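Local coordinates for protein histidyl-trna synthetase (Thermus thermophilus, PDB 1ADJ) that charges tRNA(His) with L-histidine at the expense of ATP, releasing AMP and diphosphate, as a homodimeric class II aminoacyl-tRNA synthetase, at residues G55-I60 and G260-V265; L76-E81 and P109-E114. One frame throughout, in Å; residues are numbered along the deposited sequence.

Interaction 1 of 2, residues G55-I60 and G260-V265. With HIS (histidine), chain F.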
loop_
_atom_site.group_PDB
_atom_site.type_symbol
_atom_site.label_atom_id
_atom_site.label_comp_id
_atom_site.label_asym_id
_atom_site.label_seq_id
_atom_site.Cartn_x
_atom_site.Cartn_y
_atom_site.Cartn_z
ATOM N N GLY A 55 7.964 20.010 14.117
ATOM C CA GLY A 55 8.490 21.295 14.545
ATOM C C GLY A 55 8.091 22.404 13.597
ATOM O O GLY A 55 8.462 22.383 12.423
ATOM N N ALA A 56 7.397 23.408 14.124
ATOM C CA ALA A 56 6.916 24.541 13.328
ATOM C C ALA A 56 7.978 25.388 12.613
ATOM O O ALA A 56 7.639 26.300 11.858
ATOM C CB ALA A 56 6.026 25.434 14.186
ATOM N N ALA A 57 9.253 25.070 12.821
ATOM C CA ALA A 57 10.341 25.825 12.203
ATOM C C ALA A 57 10.959 25.144 10.986
ATOM O O ALA A 57 11.799 25.725 10.302
ATOM C CB ALA A 57 11.423 26.108 13.234
ATOM N N THR A 58 10.545 23.913 10.712
ATOM C CA THR A 58 11.100 23.168 9.587
ATOM C C THR A 58 10.475 23.486 8.230
ATOM O O THR A 58 9.296 23.840 8.140
ATOM C CB THR A 58 11.038 21.641 9.839
ATOM O OG1 THR A 58 11.707 20.950 8.775
ATOM C CG2 THR A 58 9.609 21.169 9.927
ATOM N N ASP A 59 11.272 23.316 7.176
ATOM C CA ASP A 59 10.838 23.557 5.800
ATOM C C ASP A 59 9.596 22.741 5.457
ATOM O O ASP A 59 8.674 23.238 4.803
ATOM C CB ASP A 59 11.954 23.191 4.822
ATOM C CG ASP A 59 13.109 24.160 4.870
ATOM O OD1 ASP A 59 13.658 24.385 5.974
ATOM O OD2 ASP A 59 13.467 24.699 3.799
ATOM N N ILE A 60 9.590 21.488 5.905
ATOM C CA ILE A 60 8.481 20.568 5.675
ATOM C C ILE A 60 7.157 21.171 6.147
ATOM O O ILE A 60 6.242 21.367 5.351
ATOM C CB ILE A 60 8.720 19.217 6.400
ATOM C CG1 ILE A 60 9.999 18.557 5.871
ATOM C CG2 ILE A 60 7.524 18.291 6.209
ATOM C CD1 ILE A 60 10.392 17.287 6.599
ATOM N N GLY A 260 16.718 16.570 8.842
ATOM C CA GLY A 260 15.629 17.413 8.372
ATOM C C GLY A 260 14.422 17.643 9.268
ATOM O O GLY A 260 13.447 18.258 8.830
ATOM N N LEU A 261 14.470 17.179 10.513
ATOM C CA LEU A 261 13.341 17.343 11.424
ATOM C C LEU A 261 13.789 17.859 12.793
ATOM O O LEU A 261 14.909 17.591 13.221
ATOM C CB LEU A 261 12.580 16.020 11.554
ATOM C CG LEU A 261 12.184 15.406 10.208
ATOM C CD1 LEU A 261 13.297 14.530 9.676
ATOM C CD2 LEU A 261 10.932 14.594 10.360
ATOM N N ASP A 262 12.903 18.577 13.480
ATOM C CA ASP A 262 13.211 19.162 14.788
ATOM C C ASP A 262 12.987 18.316 16.036
ATOM O O ASP A 262 13.423 18.703 17.117
ATOM C CB ASP A 262 12.480 20.497 14.962
ATOM C CG ASP A 262 13.106 21.622 14.162
ATOM O OD1 ASP A 262 14.177 21.401 13.546
ATOM O OD2 ASP A 262 12.522 22.733 14.163
ATOM N N TYR A 263 12.296 17.189 15.912
ATOM C CA TYR A 263 12.039 16.328 17.071
ATOM C C TYR A 263 13.241 15.482 17.528
ATOM O O TYR A 263 13.193 14.842 18.584
ATOM C CB TYR A 263 10.823 15.425 16.810
ATOM C CG TYR A 263 10.906 14.542 15.574
ATOM C CD1 TYR A 263 12.029 13.753 15.324
ATOM C CD2 TYR A 263 9.844 14.477 14.675
ATOM C CE1 TYR A 263 12.091 12.920 14.218
ATOM C CE2 TYR A 263 9.895 13.646 13.568
ATOM C CZ TYR A 263 11.022 12.866 13.343
ATOM O OH TYR A 263 11.063 12.011 12.265
ATOM N N TYR A 264 14.303 15.483 16.724
ATOM C CA TYR A 264 15.513 14.717 17.010
ATOM C C TYR A 264 16.295 15.175 18.221
ATOM O O TYR A 264 16.503 16.363 18.433
ATOM C CB TYR A 264 16.453 14.718 15.812
ATOM C CG TYR A 264 16.035 13.791 14.707
ATOM C CD1 TYR A 264 15.817 12.439 14.946
ATOM C CD2 TYR A 264 15.874 14.266 13.415
ATOM C CE1 TYR A 264 15.451 11.586 13.926
ATOM C CE2 TYR A 264 15.508 13.425 12.392
ATOM C CZ TYR A 264 15.299 12.088 12.647
ATOM O OH TYR A 264 14.952 11.264 11.607
ATOM N N VAL A 265 16.792 14.207 18.968
ATOM C CA VAL A 265 17.578 14.467 20.155
ATOM C C VAL A 265 18.593 13.324 20.243
ATOM O O VAL A 265 18.246 12.165 20.042
ATOM C CB VAL A 265 16.677 14.528 21.415
ATOM C CG1 VAL A 265 16.030 13.193 21.682
ATOM C CG2 VAL A 265 17.483 14.955 22.618
HETATM N N HIS F . 10.916 10.354 10.182
HETATM C CA HIS F . 12.278 10.264 9.665
HETATM C C HIS F . 12.365 10.680 8.201
HETATM O O HIS F . 11.316 11.070 7.655
HETATM C CB HIS F . 12.830 8.845 9.862
HETATM C CG HIS F . 12.925 8.439 11.297
HETATM N ND1 HIS F . 13.522 9.232 12.251
HETATM C CD2 HIS F . 12.447 7.357 11.955
HETATM C CE1 HIS F . 13.405 8.662 13.434
HETATM N NE2 HIS F . 12.757 7.523 13.282
HETATM O OXT HIS F . 13.476 10.642 7.622
#
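Thr-58 and Gly-260 carry the one hydrogen bond between the segments: OG1 of Thr-58 donates to the carbonyl O of Gly-260 over 3.2 Å, tilted from the carbonyl plane. The hydroxyl lies anti to the threonine's own backbone N (chi1 -174°), which turns it across to the 260-265 loop while Thr-58 holds the N-cap position of helix 59-63. Just beyond, CD1 of Ile-60, at the end of an extended chain, rests 3.9 Å from the same carbonyl O and against CG of Leu-261. Asp-262 fills the other end of the contact. Its CB packs on CA of Gly-55, where a side chain would collide with it, and OD2 lies 3.7 Å from CB of Ala-57; OD1 forms a salt bridge with Arg-204. Gly-55 also opens the type I turn to Thr-58, and its positive phi would press a CB against the preceding carbonyl.

Past this anchor the loop presents two tyrosines to the bound histidine. CE1 of Tyr-263 stands over the centre of the Tyr-264 ring, 3.5 Å above its plane. The OH of Tyr-263 accepts a hydrogen bond from the ligand's amino N (2.7 Å), whereas the OH of Tyr-264 shares one with imidazole ND1 (2.6 Å), the ligand atom lying near the ring plane in each case. A phenylalanine in place of Tyr-264 would probably leave ND1 without this partner and the imidazole freer to turn. Together the two hydroxyls, one on the amino group and one on the imidazole, form part of the histidine pocket in the class II catalytic domain of this histidyl-tRNA synthetase.

Interaction 2 of 2, residues L76-E81 and P109-E114. With HIS (histidine), chain F.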
loop_
_atom_site.group_PDB
_atom_site.type_symbol
_atom_site.label_atom_id
_atom_site.label_comp_id
_atom_site.label_asym_id
_atom_site.label_seq_id
_atom_site.Cartn_x
_atom_site.Cartn_y
_atom_site.Cartn_z
ATOM N N LEU A 76 -6.633 18.757 7.880
ATOM C CA LEU A 76 -6.003 17.457 7.667
ATOM C C LEU A 76 -4.789 17.628 6.764
ATOM O O LEU A 76 -4.788 18.482 5.872
ATOM C CB LEU A 76 -6.996 16.488 7.015
ATOM C CG LEU A 76 -7.965 15.654 7.869
ATOM C CD1 LEU A 76 -8.177 16.242 9.257
ATOM C CD2 LEU A 76 -9.278 15.519 7.125
ATOM N N THR A 77 -3.766 16.805 6.971
ATOM C CA THR A 77 -2.559 16.897 6.165
ATOM C C THR A 77 -2.049 15.545 5.701
ATOM O O THR A 77 -2.047 14.568 6.457
ATOM C CB THR A 77 -1.440 17.629 6.928
ATOM O OG1 THR A 77 -1.867 18.963 7.227
ATOM C CG2 THR A 77 -0.176 17.701 6.101
ATOM N N LEU A 78 -1.681 15.492 4.426
ATOM C CA LEU A 78 -1.130 14.296 3.809
ATOM C C LEU A 78 0.225 14.041 4.461
ATOM O O LEU A 78 1.130 14.887 4.409
ATOM C CB LEU A 78 -0.950 14.511 2.301
ATOM C CG LEU A 78 -2.003 13.953 1.341
ATOM C CD1 LEU A 78 -3.401 14.201 1.862
ATOM C CD2 LEU A 78 -1.814 14.558 -0.042
ATOM N N ARG A 79 0.326 12.890 5.113
ATOM C CA ARG A 79 1.534 12.446 5.807
ATOM C C ARG A 79 2.817 12.643 4.992
ATOM O O ARG A 79 2.982 12.079 3.904
ATOM C CB ARG A 79 1.356 10.976 6.237
ATOM C CG ARG A 79 2.615 10.150 6.259
ATOM C CD ARG A 79 2.476 8.928 5.363
ATOM N NE ARG A 79 1.682 7.875 5.986
ATOM C CZ ARG A 79 1.455 6.684 5.445
ATOM N NH1 ARG A 79 1.960 6.379 4.264
ATOM N NH2 ARG A 79 0.718 5.794 6.092
ATOM N N PRO A 80 3.714 13.507 5.487
ATOM C CA PRO A 80 4.995 13.810 4.836
ATOM C C PRO A 80 6.140 12.951 5.370
ATOM O O PRO A 80 7.211 12.887 4.769
ATOM C CB PRO A 80 5.209 15.271 5.206
ATOM C CG PRO A 80 4.709 15.304 6.610
ATOM C CD PRO A 80 3.440 14.466 6.572
ATOM N N GLU A 81 5.888 12.273 6.488
ATOM C CA GLU A 81 6.875 11.439 7.159
ATOM C C GLU A 81 6.131 10.526 8.137
ATOM O O GLU A 81 5.021 10.854 8.566
ATOM C CB GLU A 81 7.888 12.361 7.851
ATOM C CG GLU A 81 8.494 11.880 9.155
ATOM C CD GLU A 81 7.681 12.278 10.369
ATOM O OE1 GLU A 81 6.838 13.196 10.281
ATOM O OE2 GLU A 81 7.892 11.667 11.425
ATOM N N PRO A 109 3.396 5.232 1.051
ATOM C CA PRO A 109 3.635 6.515 0.386
ATOM C C PRO A 109 3.725 7.692 1.354
ATOM O O PRO A 109 3.040 7.727 2.373
ATOM C CB PRO A 109 2.428 6.637 -0.542
ATOM C CG PRO A 109 1.343 5.949 0.237
ATOM C CD PRO A 109 2.044 4.723 0.754
ATOM N N MET A 110 4.586 8.646 1.029
ATOM C CA MET A 110 4.777 9.843 1.838
ATOM C C MET A 110 4.605 10.979 0.845
ATOM O O MET A 110 4.974 10.835 -0.332
ATOM C CB MET A 110 6.182 9.863 2.439
ATOM C CG MET A 110 6.445 8.771 3.457
ATOM S SD MET A 110 5.401 8.934 4.923
ATOM C CE MET A 110 5.661 7.338 5.707
ATOM N N PHE A 111 4.054 12.099 1.297
ATOM C CA PHE A 111 3.800 13.218 0.395
ATOM C C PHE A 111 4.436 14.526 0.831
ATOM O O PHE A 111 4.293 14.952 1.979
ATOM C CB PHE A 111 2.287 13.419 0.224
ATOM C CG PHE A 111 1.526 12.136 0.138
ATOM C CD1 PHE A 111 1.366 11.489 -1.085
ATOM C CD2 PHE A 111 1.052 11.520 1.295
ATOM C CE1 PHE A 111 0.755 10.244 -1.152
ATOM C CE2 PHE A 111 0.436 10.270 1.241
ATOM C CZ PHE A 111 0.289 9.629 0.016
ATOM N N ARG A 112 5.082 15.186 -0.118
ATOM C CA ARG A 112 5.727 16.455 0.141
ATOM C C ARG A 112 5.512 17.445 -0.994
ATOM O O ARG A 112 5.917 17.208 -2.126
ATOM C CB ARG A 112 7.221 16.257 0.400
ATOM C CG ARG A 112 7.606 16.583 1.835
ATOM C CD ARG A 112 7.860 15.339 2.653
ATOM N NE ARG A 112 9.251 14.922 2.519
ATOM C CZ ARG A 112 10.018 14.531 3.529
ATOM N NH1 ARG A 112 9.529 14.491 4.760
ATOM N NH2 ARG A 112 11.286 14.213 3.310
ATOM N N ALA A 113 4.856 18.554 -0.679
ATOM C CA ALA A 113 4.578 19.603 -1.652
ATOM C C ALA A 113 5.847 20.350 -2.023
ATOM O O ALA A 113 6.249 21.283 -1.328
ATOM C CB ALA A 113 3.543 20.575 -1.091
ATOM N N GLU A 114 6.493 19.932 -3.102
ATOM C CA GLU A 114 7.714 20.589 -3.538
ATOM C C GLU A 114 7.516 21.379 -4.819
ATOM O O GLU A 114 6.701 21.007 -5.668
ATOM C CB GLU A 114 8.843 19.578 -3.683
ATOM C CG GLU A 114 9.318 19.052 -2.336
ATOM C CD GLU A 114 10.512 18.127 -2.446
ATOM O OE1 GLU A 114 11.428 18.423 -3.242
ATOM O OE2 GLU A 114 10.535 17.105 -1.728
HETATM N N HIS F . 10.916 10.354 10.182
HETATM C CA HIS F . 12.278 10.264 9.665
HETATM C C HIS F . 12.365 10.680 8.201
HETATM O O HIS F . 11.316 11.070 7.655
HETATM C CB HIS F . 12.830 8.845 9.862
HETATM C CG HIS F . 12.925 8.439 11.297
HETATM N ND1 HIS F . 13.522 9.232 12.251
HETATM C CD2 HIS F . 12.447 7.357 11.955
HETATM C CE1 HIS F . 13.405 8.662 13.434
HETATM N NE2 HIS F . 12.757 7.523 13.282
HETATM O OXT HIS F . 13.476 10.642 7.622
#
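Arg-79 reaches along the 109-111 strand end with a chain bent at chi2 and chi3, which brings NH1 to the carbonyl O of Pro-109 at 2.6 Å. That oxygen lies close to the guanidinium plane, so the bond helps fix the rotation of the flat group. The Met-110 side chain runs across the arginine's aliphatic portion at a slant, CE 3.6 Å from CD of Arg-79. The backbone of Arg-79 takes part too: its O accepts a hydrogen bond from Phe-111 N (2.8 Å), nearly straight at 165°.

One residue earlier, Leu-78 meets Phe-111, the two side chains crossing obliquely with CB of the leucine 3.7 Å from CD2 of the ring. Pro-80 sits close to the strand, its CA making a CH···O contact with the O of Phe-111 (3.2 Å). Its CB packs on CD of Arg-112, whose bent chain brings NH1 to 2.8 Å from the proline O. CG of Glu-81 borders the amino group of the bound histidine, and its OE2 caps Ala-84 N.

The touching backbones run at 98° to each other, joining the end of strand 75-78, in the small antiparallel sheet, to the end of strand 102-111 in the large mixed sheet. Helix 47-54 lies against Arg-79 and Pro-80 through Phe-50, strand 123-132 flanks Met-110 and Phe-111, and Phe-44 and Ile-43 of the second subunit pack on Leu-78 and Phe-111.

In the fold
Interactions 1 and 2 lie in the catalytic region with their centres about 14 Å apart, and both reach the same bound histidine. Along the chain, 55-60 comes first, then both segments of interaction 2, and only much later 260-265, so the first contact closes a long excursion that contains the second. Interaction 2 lies where two sheets meet, whereas interaction 1 fastens the loop before strand 267-272 to the start of helix 59-63. They meet directly: Ile-60 packs on Pro-80 and Arg-112, Leu-261 on Glu-81, and Tyr-263 OH probably bonds Glu-81 OE2. Sequence-distant elements thus converge on one amino acid pocket.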